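Local coordinates for protein lactaldehyde dehydrogenase (PDB 3PQA) that oxidises lactaldehyde to lactate with NAD, preferred over NADP, as a step in the biosynthesis of coenzyme F420, at residues B[81-86]-B[167-172]; B[138-143]-B[271-276]; B[218-223]-B[239-244]. All blocks are in the same frame, centred on the assembly; numbering follows the deposited sequence.

Contact 1: residues B[81-86]-B[167-172]; sequences AIDAGK and SKAPLV. With SO4 (sulfate ion), chain G.
The flat carboxylate of Asp-83 sits between two residues of segment 167-172. Ala-169 lies on one side of its plane, with CA 3.5 Å from Asp-83 CG. Leu-171 lies on the other side, with CB 3.3 Å from Asp-83 OD2. Pro-170 comes up in front of the two carboxylate oxygens with its CD. In the Rossmann-like part of the aldehyde dehydrogenase fold, this joins the end of helix 73-84 to the loop that leads from strand 160-165 into helix 171-186. Asp-83 reaches the loop with CG opposite its own backbone N (chi1 -172°). Leu-171 N then meets OD2 of Asp-83 nearly along the C-O axis, at 2.8 Å and 158°. This N-H, near the N-terminal end of helix 171-186, would probably help stabilise the negative charge. Pro-170 N has no hydrogen to offer. A water gives a second bond to OD2, so this buried oxygen accepts twice. Val-16 of strand 14-17 also touches the side chain of Asp-83.

At the far end of the loop a sulfate, probably from the crystallisation liquor, is held by Ser-167 N, His-164 NE2 and Gly-201 N. As in related enzymes, this loop probably lies near the adenosine ribose of the cofactor. The water beside Asp-83 also donates to Ala-169 O and accepts from Val-172 N, each at 2.9 Å.

Contact 2: residues B[138-143]-B[271-276]; sequences TPFNFP and AGQVCI
Asn-141 and Gln-273 hold two active-site loops together. One follows strand 122-138, and the other carries Cys-275, the nucleophile by similarity. In aldehyde dehydrogenases an asparagine in the first loop forms the oxyanion hole with the backbone N of the catalytic cysteine, and Asn-141 probably fills that place.

The tight part is the middle. Asn-141 ND2 gives a hydrogen bond to Gln-273 O, 2.9 Å long and 163° straight. The acceptor lies in the amide plane, while the donor is tilted from the carbonyl plane. With Asn-141 CG between its backbone N and carbonyl carbon (chi1 61°), the amide is turned toward Gln-273 O. Its OD1 takes a weak bond from Phe-142 N, which helps fix the turn of the amide. Next to it, Phe-142 CE2 packs on Val-274 CG1 at 3.6 Å, although Phe-142 is partly exposed. A leucine in place of Asn-141 would probably leave Gln-273 O without its N-H partner and Phe-142 N without its weak acceptor.

The two flanks are looser. Phe-140 meets Gln-273 only with CE1 and CZ, each 3.8 Å from Gln-273 OE1, its ring and the amide plane 56° apart. That OE1 is bonded to Ile-318 N. Cys-275 keeps its side chain at least 5.4 Å from segment 138-143. Its backbone N lies 4.1 Å from Asn-141 ND2.

Contact 3: residues B[218-223]-B[239-244]; sequences SFTGSS and ALELGG
Three main-chain hydrogen bonds join Phe-219 and Gly-221 to Ala-239 and Glu-241 across two parallel strands. Phe-219 N donates to Ala-239 O at 3.0 Å. Phe-219 O accepts from Glu-241 N at 2.9 Å. Glu-241 O takes Gly-221 N at 3.0 Å. On their other sides, Ser-218 and Thr-220 bond to Ile-137, and Leu-240 to Leu-442. Both segments belong to one beta-alpha-beta unit of the Rossmann-like NAD-binding domain, with helix 223-232 as the crossover. Gly-221, Ser-222 and Ser-223 bind NAD by similarity. Ser-222 OG, at the N-cap of helix 223-232, accepts weakly from Val-225 N.

The hydroxyls of Ser-218 and Thr-220 both bond to Lys-150 NZ. Alongside Glu-241, Thr-220 OG1 is 3.6 Å from Glu-241 CB. Glu-241, the active-site glutamate by similarity, bends at chi2 (-78°), which takes its carboxylate away from Thr-220. Its OE2 has a weak bond from Glu-445 N. On the face that carries Phe-219 and Leu-240, Leu-242 CD2 of the following loop meets the Phe-219 ring edge, 3.7 Å from Phe-219 CD2. Leu-240 and Leu-242 touch Phe-235 of the second subunit. Gly-243 N gives a weak 3.3 Å bond to Ser-223 OG, itself weakly bonded to Lys-439 O.

Overall arrangement
The three contacts run in from the end of helix 73-84 to the catalytic centre. Contact 1 meets contact 2 through Lys-86, whose NZ is 2.8 Å from Asn-141 O, a probable hydrogen bond. Val-172 also packs on Pro-143. Contact 2 touches contact 3 in turn: Cys-275 CB is 3.3 Å from Leu-242 O, and Pro-139 packs against Thr-220. Contacts 1 and 3 do not touch, and their centres are 19 Å apart. Contact 3 holds residues of the probable NAD site, and contact 1 lies near it: the side chains of Lys-168 and Ser-222 are about 8 Å apart. The catalytic pair, assigned by similarity, is split between contacts 2 and 3: the side chains of Cys-275 and Glu-241 are about 6 Å apart.

Contact 1: residues B[81-86]-B[167-172]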
loop_
_atom_site.group_PDB
_atom_site.type_symbol
_atom_site.label_atom_id
_atom_site.label_comp_id
_atom_site.label_asym_id
_atom_site.label_seq_id
_atom_site.Cartn_x
_atom_site.Cartn_y
_atom_site.Cartn_z
ATOM N N ALA B 81 -23.592 28.577 -15.217
ATOM C CA ALA B 81 -23.944 29.953 -14.866
ATOM C C ALA B 81 -25.447 30.168 -14.958
ATOM O O ALA B 81 -26.068 30.690 -14.030
ATOM C CB ALA B 81 -23.207 30.937 -15.763
ATOM N N ILE B 82 -26.027 29.741 -16.075
ATOM C CA ILE B 82 -27.439 29.967 -16.361
ATOM C C ILE B 82 -28.366 29.093 -15.507
ATOM O O ILE B 82 -29.379 29.575 -14.995
ATOM C CB ILE B 82 -27.712 29.795 -17.893
ATOM C CG1 ILE B 82 -27.031 30.929 -18.672
ATOM C CG2 ILE B 82 -29.206 29.759 -18.206
ATOM C CD1 ILE B 82 -26.842 30.645 -20.167
ATOM N N ASP B 83 -28.005 27.820 -15.340
ATOM C CA ASP B 83 -28.881 26.830 -14.710
ATOM C C ASP B 83 -28.673 26.748 -13.197
ATOM O O ASP B 83 -29.639 26.698 -12.436
ATOM C CB ASP B 83 -28.661 25.460 -15.387
ATOM C CG ASP B 83 -29.654 24.390 -14.953
ATOM O OD1 ASP B 83 -30.716 24.703 -14.388
ATOM O OD2 ASP B 83 -29.361 23.195 -15.203
ATOM N N ALA B 84 -27.413 26.724 -12.770
ATOM C CA ALA B 84 -27.076 26.613 -11.354
ATOM C C ALA B 84 -26.845 27.972 -10.691
ATOM O O ALA B 84 -26.676 28.049 -9.476
ATOM C CB ALA B 84 -25.841 25.696 -11.164
ATOM N N GLY B 85 -26.841 29.037 -11.488
ATOM C CA GLY B 85 -26.560 30.381 -10.968
ATOM C C GLY B 85 -25.120 30.591 -10.542
ATOM O O GLY B 85 -24.831 31.460 -9.725
ATOM N N LYS B 86 -24.212 29.795 -11.103
ATOM C CA LYS B 86 -22.819 29.787 -10.666
ATOM C C LYS B 86 -22.011 30.822 -11.424
ATOM O O LYS B 86 -21.946 30.772 -12.645
ATOM C CB LYS B 86 -22.214 28.390 -10.870
ATOM C CG LYS B 86 -20.751 28.297 -10.424
ATOM C CD LYS B 86 -20.269 26.843 -10.394
ATOM C CE LYS B 86 -21.031 26.063 -9.343
ATOM N NZ LYS B 86 -20.286 24.867 -8.859
ATOM N N SER B 167 -33.033 18.161 -9.992
ATOM C CA SER B 167 -33.885 18.927 -10.908
ATOM C C SER B 167 -33.675 20.439 -10.820
ATOM O O SER B 167 -34.177 21.190 -11.661
ATOM C CB SER B 167 -35.347 18.584 -10.653
ATOM O OG SER B 167 -35.529 17.184 -10.734
ATOM N N LYS B 168 -32.912 20.882 -9.824
ATOM C CA LYS B 168 -32.643 22.306 -9.636
ATOM C C LYS B 168 -31.580 22.826 -10.600
ATOM O O LYS B 168 -31.508 24.021 -10.857
ATOM C CB LYS B 168 -32.235 22.571 -8.192
ATOM C CG LYS B 168 -33.398 22.498 -7.234
ATOM C CD LYS B 168 -32.916 22.449 -5.805
ATOM C CE LYS B 168 -34.041 22.020 -4.882
ATOM N NZ LYS B 168 -33.420 21.579 -3.620
ATOM N N ALA B 169 -30.750 21.922 -11.122
ATOM C CA ALA B 169 -29.748 22.278 -12.128
ATOM C C ALA B 169 -29.349 21.071 -12.977
ATOM O O ALA B 169 -28.190 20.688 -12.984
ATOM C CB ALA B 169 -28.506 22.916 -11.473
ATOM N N PRO B 170 -30.313 20.491 -13.719
ATOM C CA PRO B 170 -30.086 19.245 -14.464
ATOM C C PRO B 170 -29.388 19.393 -15.825
ATOM O O PRO B 170 -28.912 18.398 -16.371
ATOM C CB PRO B 170 -31.512 18.717 -14.673
ATOM C CG PRO B 170 -32.340 19.963 -14.809
ATOM C CD PRO B 170 -31.680 21.015 -13.928
ATOM N N LEU B 171 -29.318 20.607 -16.371
ATOM C CA LEU B 171 -28.930 20.739 -17.788
ATOM C C LEU B 171 -27.493 20.314 -18.102
ATOM O O LEU B 171 -27.224 19.707 -19.153
ATOM C CB LEU B 171 -29.237 22.137 -18.337
ATOM C CG LEU B 171 -30.703 22.590 -18.255
ATOM C CD1 LEU B 171 -30.866 23.945 -18.923
ATOM C CD2 LEU B 171 -31.668 21.558 -18.866
ATOM N N VAL B 172 -26.576 20.589 -17.182
ATOM C CA VAL B 172 -25.206 20.175 -17.420
ATOM C C VAL B 172 -25.107 18.646 -17.390
ATOM O O VAL B 172 -24.275 18.082 -18.087
ATOM C CB VAL B 172 -24.187 20.845 -16.473
ATOM C CG1 VAL B 172 -24.120 20.134 -15.123
ATOM C CG2 VAL B 172 -22.818 20.905 -17.137
HETATM S S SO4 G . -35.033 16.830 -7.178
HETATM O O1 SO4 G . -34.483 18.176 -7.093
HETATM O O2 SO4 G . -36.437 16.874 -7.593
HETATM O O3 SO4 G . -34.270 16.081 -8.163
HETATM O O4 SO4 G . -34.952 16.178 -5.879
HETATM O O HOH W 1 -26.838 22.312 -14.901
#

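Contact 2: residues B[138-143]-B[271-276]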
loop_
_atom_site.group_PDB
_atom_site.type_symbol
_atom_site.label_atom_id
_atom_site.label_comp_id
_atom_site.label_asym_id
_atom_site.label_seq_id
_atom_site.Cartn_x
_atom_site.Cartn_y
_atom_site.Cartn_z
ATOM N N THR B 138 -27.143 12.897 -7.567
ATOM C CA THR B 138 -26.198 14.005 -7.556
ATOM C C THR B 138 -26.890 15.331 -7.269
ATOM O O THR B 138 -28.083 15.474 -7.533
ATOM C CB THR B 138 -25.427 14.091 -8.880
ATOM O OG1 THR B 138 -26.353 14.117 -9.977
ATOM C CG2 THR B 138 -24.494 12.876 -9.024
ATOM N N PRO B 139 -26.140 16.303 -6.719
ATOM C CA PRO B 139 -26.712 17.526 -6.199
ATOM C C PRO B 139 -26.709 18.662 -7.225
ATOM O O PRO B 139 -26.059 18.556 -8.261
ATOM C CB PRO B 139 -25.751 17.861 -5.053
ATOM C CG PRO B 139 -24.448 17.485 -5.592
ATOM C CD PRO B 139 -24.699 16.209 -6.383
ATOM N N PHE B 140 -27.414 19.745 -6.906
ATOM C CA PHE B 140 -27.552 20.878 -7.808
ATOM C C PHE B 140 -26.291 21.759 -7.861
ATOM O O PHE B 140 -26.116 22.517 -8.813
ATOM C CB PHE B 140 -28.767 21.744 -7.399
ATOM C CG PHE B 140 -28.503 22.634 -6.194
ATOM C CD1 PHE B 140 -27.775 23.822 -6.327
ATOM C CD2 PHE B 140 -28.952 22.270 -4.927
ATOM C CE1 PHE B 140 -27.513 24.634 -5.230
ATOM C CE2 PHE B 140 -28.705 23.084 -3.824
ATOM C CZ PHE B 140 -27.977 24.263 -3.973
ATOM N N ASN B 141 -25.431 21.671 -6.843
ATOM C CA ASN B 141 -24.430 22.734 -6.606
ATOM C C ASN B 141 -23.121 22.607 -7.389
ATOM O O ASN B 141 -22.591 23.607 -7.892
ATOM C CB ASN B 141 -24.180 22.958 -5.092
ATOM C CG ASN B 141 -23.645 21.719 -4.382
ATOM O OD1 ASN B 141 -23.762 20.592 -4.876
ATOM N ND2 ASN B 141 -23.029 21.931 -3.215
ATOM N N PHE B 142 -22.603 21.383 -7.497
ATOM C CA PHE B 142 -21.486 21.086 -8.391
ATOM C C PHE B 142 -21.948 19.893 -9.231
ATOM O O PHE B 142 -21.380 18.796 -9.143
ATOM C CB PHE B 142 -20.186 20.808 -7.602
ATOM C CG PHE B 142 -19.675 22.013 -6.841
ATOM C CD1 PHE B 142 -18.591 22.745 -7.316
ATOM C CD2 PHE B 142 -20.321 22.439 -5.668
ATOM C CE1 PHE B 142 -18.133 23.891 -6.613
ATOM C CE2 PHE B 142 -19.894 23.584 -4.970
ATOM C CZ PHE B 142 -18.793 24.308 -5.443
ATOM N N PRO B 143 -22.994 20.110 -10.054
ATOM C CA PRO B 143 -23.634 19.000 -10.760
ATOM C C PRO B 143 -22.734 18.309 -11.780
ATOM O O PRO B 143 -22.963 17.141 -12.106
ATOM C CB PRO B 143 -24.834 19.677 -11.444
ATOM C CG PRO B 143 -24.383 21.089 -11.663
ATOM C CD PRO B 143 -23.544 21.422 -10.468
ATOM N N ALA B 271 -22.016 31.411 -3.286
ATOM C CA ALA B 271 -23.027 31.969 -2.364
ATOM C C ALA B 271 -23.228 31.102 -1.115
ATOM O O ALA B 271 -24.321 31.036 -0.556
ATOM C CB ALA B 271 -24.362 32.207 -3.104
ATOM N N GLY B 272 -22.172 30.402 -0.694
ATOM C CA GLY B 272 -22.240 29.519 0.466
ATOM C C GLY B 272 -22.970 28.194 0.253
ATOM O O GLY B 272 -23.241 27.471 1.220
ATOM N N GLN B 273 -23.290 27.862 -1.001
ATOM C CA GLN B 273 -24.030 26.632 -1.301
ATOM C C GLN B 273 -23.062 25.474 -1.557
ATOM O O GLN B 273 -23.140 24.791 -2.581
ATOM C CB GLN B 273 -24.967 26.823 -2.497
ATOM C CG GLN B 273 -25.912 27.999 -2.326
ATOM C CD GLN B 273 -26.756 28.250 -3.557
ATOM O OE1 GLN B 273 -27.970 28.022 -3.540
ATOM N NE2 GLN B 273 -26.126 28.697 -4.635
ATOM N N VAL B 274 -22.136 25.267 -0.621
ATOM C CA VAL B 274 -21.185 24.152 -0.719
ATOM C C VAL B 274 -21.258 23.351 0.579
ATOM O O VAL B 274 -21.389 23.937 1.665
ATOM C CB VAL B 274 -19.724 24.624 -0.976
ATOM C CG1 VAL B 274 -18.861 23.464 -1.500
ATOM C CG2 VAL B 274 -19.670 25.803 -1.941
ATOM N N CYS B 275 -21.186 22.022 0.491
ATOM C CA CYS B 275 -21.298 21.226 1.714
ATOM C C CYS B 275 -20.203 21.576 2.715
ATOM O O CYS B 275 -20.397 21.397 3.909
ATOM C CB CYS B 275 -21.291 19.732 1.447
ATOM S SG CYS B 275 -19.868 19.191 0.593
ATOM N N ILE B 276 -19.057 22.059 2.221
ATOM C CA ILE B 276 -17.925 22.440 3.087
ATOM C C ILE B 276 -17.729 23.965 3.266
ATOM O O ILE B 276 -16.692 24.413 3.776
ATOM C CB ILE B 276 -16.597 21.755 2.649
ATOM C CG1 ILE B 276 -16.339 21.943 1.154
ATOM C CG2 ILE B 276 -16.616 20.271 3.029
ATOM C CD1 ILE B 276 -15.012 21.345 0.681
#

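Contact 3: residues B[218-223]-B[239-244]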
loop_
_atom_site.group_PDB
_atom_site.type_symbol
_atom_site.label_atom_id
_atom_site.label_comp_id
_atom_site.label_asym_id
_atom_site.label_seq_id
_atom_site.Cartn_x
_atom_site.Cartn_y
_atom_site.Cartn_z
ATOM N N SER B 218 -25.045 5.866 -4.027
ATOM C CA SER B 218 -24.099 6.922 -3.748
ATOM C C SER B 218 -24.842 8.232 -3.928
ATOM O O SER B 218 -25.202 8.607 -5.059
ATOM C CB SER B 218 -22.924 6.862 -4.706
ATOM O OG SER B 218 -21.967 7.851 -4.384
ATOM N N PHE B 219 -25.051 8.914 -2.806
ATOM C CA PHE B 219 -25.880 10.122 -2.746
ATOM C C PHE B 219 -25.062 11.270 -2.198
ATOM O O PHE B 219 -24.350 11.102 -1.195
ATOM C CB PHE B 219 -27.084 9.896 -1.822
ATOM C CG PHE B 219 -27.846 11.155 -1.492
ATOM C CD1 PHE B 219 -28.820 11.636 -2.360
ATOM C CD2 PHE B 219 -27.593 11.859 -0.311
ATOM C CE1 PHE B 219 -29.538 12.797 -2.070
ATOM C CE2 PHE B 219 -28.311 13.027 -0.010
ATOM C CZ PHE B 219 -29.278 13.497 -0.899
ATOM N N THR B 220 -25.163 12.429 -2.853
ATOM C CA THR B 220 -24.587 13.684 -2.343
ATOM C C THR B 220 -25.732 14.696 -2.254
ATOM O O THR B 220 -26.450 14.898 -3.233
ATOM C CB THR B 220 -23.446 14.210 -3.263
ATOM O OG1 THR B 220 -22.426 13.215 -3.358
ATOM C CG2 THR B 220 -22.798 15.495 -2.704
ATOM N N GLY B 221 -25.905 15.316 -1.087
ATOM C CA GLY B 221 -27.021 16.236 -0.850
ATOM C C GLY B 221 -27.252 16.504 0.625
ATOM O O GLY B 221 -26.327 16.402 1.437
ATOM N N SER B 222 -28.485 16.853 0.988
ATOM C CA SER B 222 -28.768 17.239 2.375
ATOM C C SER B 222 -28.704 16.065 3.365
ATOM O O SER B 222 -29.085 14.937 3.040
ATOM C CB SER B 222 -30.132 17.918 2.482
ATOM O OG SER B 222 -31.163 16.971 2.364
ATOM N N SER B 223 -28.260 16.357 4.585
ATOM C CA SER B 223 -28.163 15.338 5.630
ATOM C C SER B 223 -29.513 14.724 5.943
ATOM O O SER B 223 -29.585 13.544 6.249
ATOM C CB SER B 223 -27.529 15.893 6.910
ATOM O OG SER B 223 -26.276 16.501 6.622
ATOM N N ALA B 239 -23.083 4.894 0.204
ATOM C CA ALA B 239 -22.140 5.999 0.370
ATOM C C ALA B 239 -22.932 7.304 0.399
ATOM O O ALA B 239 -23.799 7.530 -0.442
ATOM C CB ALA B 239 -21.107 6.001 -0.760
ATOM N N LEU B 240 -22.647 8.148 1.392
ATOM C CA LEU B 240 -23.360 9.410 1.589
ATOM C C LEU B 240 -22.367 10.544 1.785
ATOM O O LEU B 240 -21.420 10.438 2.584
ATOM C CB LEU B 240 -24.288 9.322 2.809
ATOM C CG LEU B 240 -25.342 8.208 2.859
ATOM C CD1 LEU B 240 -26.035 8.233 4.205
ATOM C CD2 LEU B 240 -26.346 8.344 1.709
ATOM N N GLU B 241 -22.580 11.621 1.030
ATOM C CA GLU B 241 -21.773 12.835 1.170
ATOM C C GLU B 241 -22.779 13.943 1.441
ATOM O O GLU B 241 -23.519 14.359 0.546
ATOM C CB GLU B 241 -20.972 13.124 -0.102
ATOM C CG GLU B 241 -19.844 12.137 -0.388
ATOM C CD GLU B 241 -18.591 12.356 0.464
ATOM O OE1 GLU B 241 -18.446 13.430 1.102
ATOM O OE2 GLU B 241 -17.746 11.453 0.469
ATOM N N LEU B 242 -22.829 14.390 2.691
ATOM C CA LEU B 242 -23.911 15.246 3.124
ATOM C C LEU B 242 -23.314 16.602 3.495
ATOM O O LEU B 242 -22.257 16.980 2.985
ATOM C CB LEU B 242 -24.702 14.575 4.254
ATOM C CG LEU B 242 -25.046 13.086 4.001
ATOM C CD1 LEU B 242 -25.655 12.415 5.215
ATOM C CD2 LEU B 242 -25.943 12.912 2.781
ATOM N N GLY B 243 -23.987 17.345 4.343
ATOM C CA GLY B 243 -23.484 18.667 4.644
ATOM C C GLY B 243 -23.049 18.805 6.080
ATOM O O GLY B 243 -22.739 17.820 6.761
ATOM N N GLY B 244 -23.049 20.052 6.550
ATOM C CA GLY B 244 -22.674 20.343 7.924
ATOM C C GLY B 244 -22.645 21.828 8.190
ATOM O O GLY B 244 -22.830 22.627 7.274
#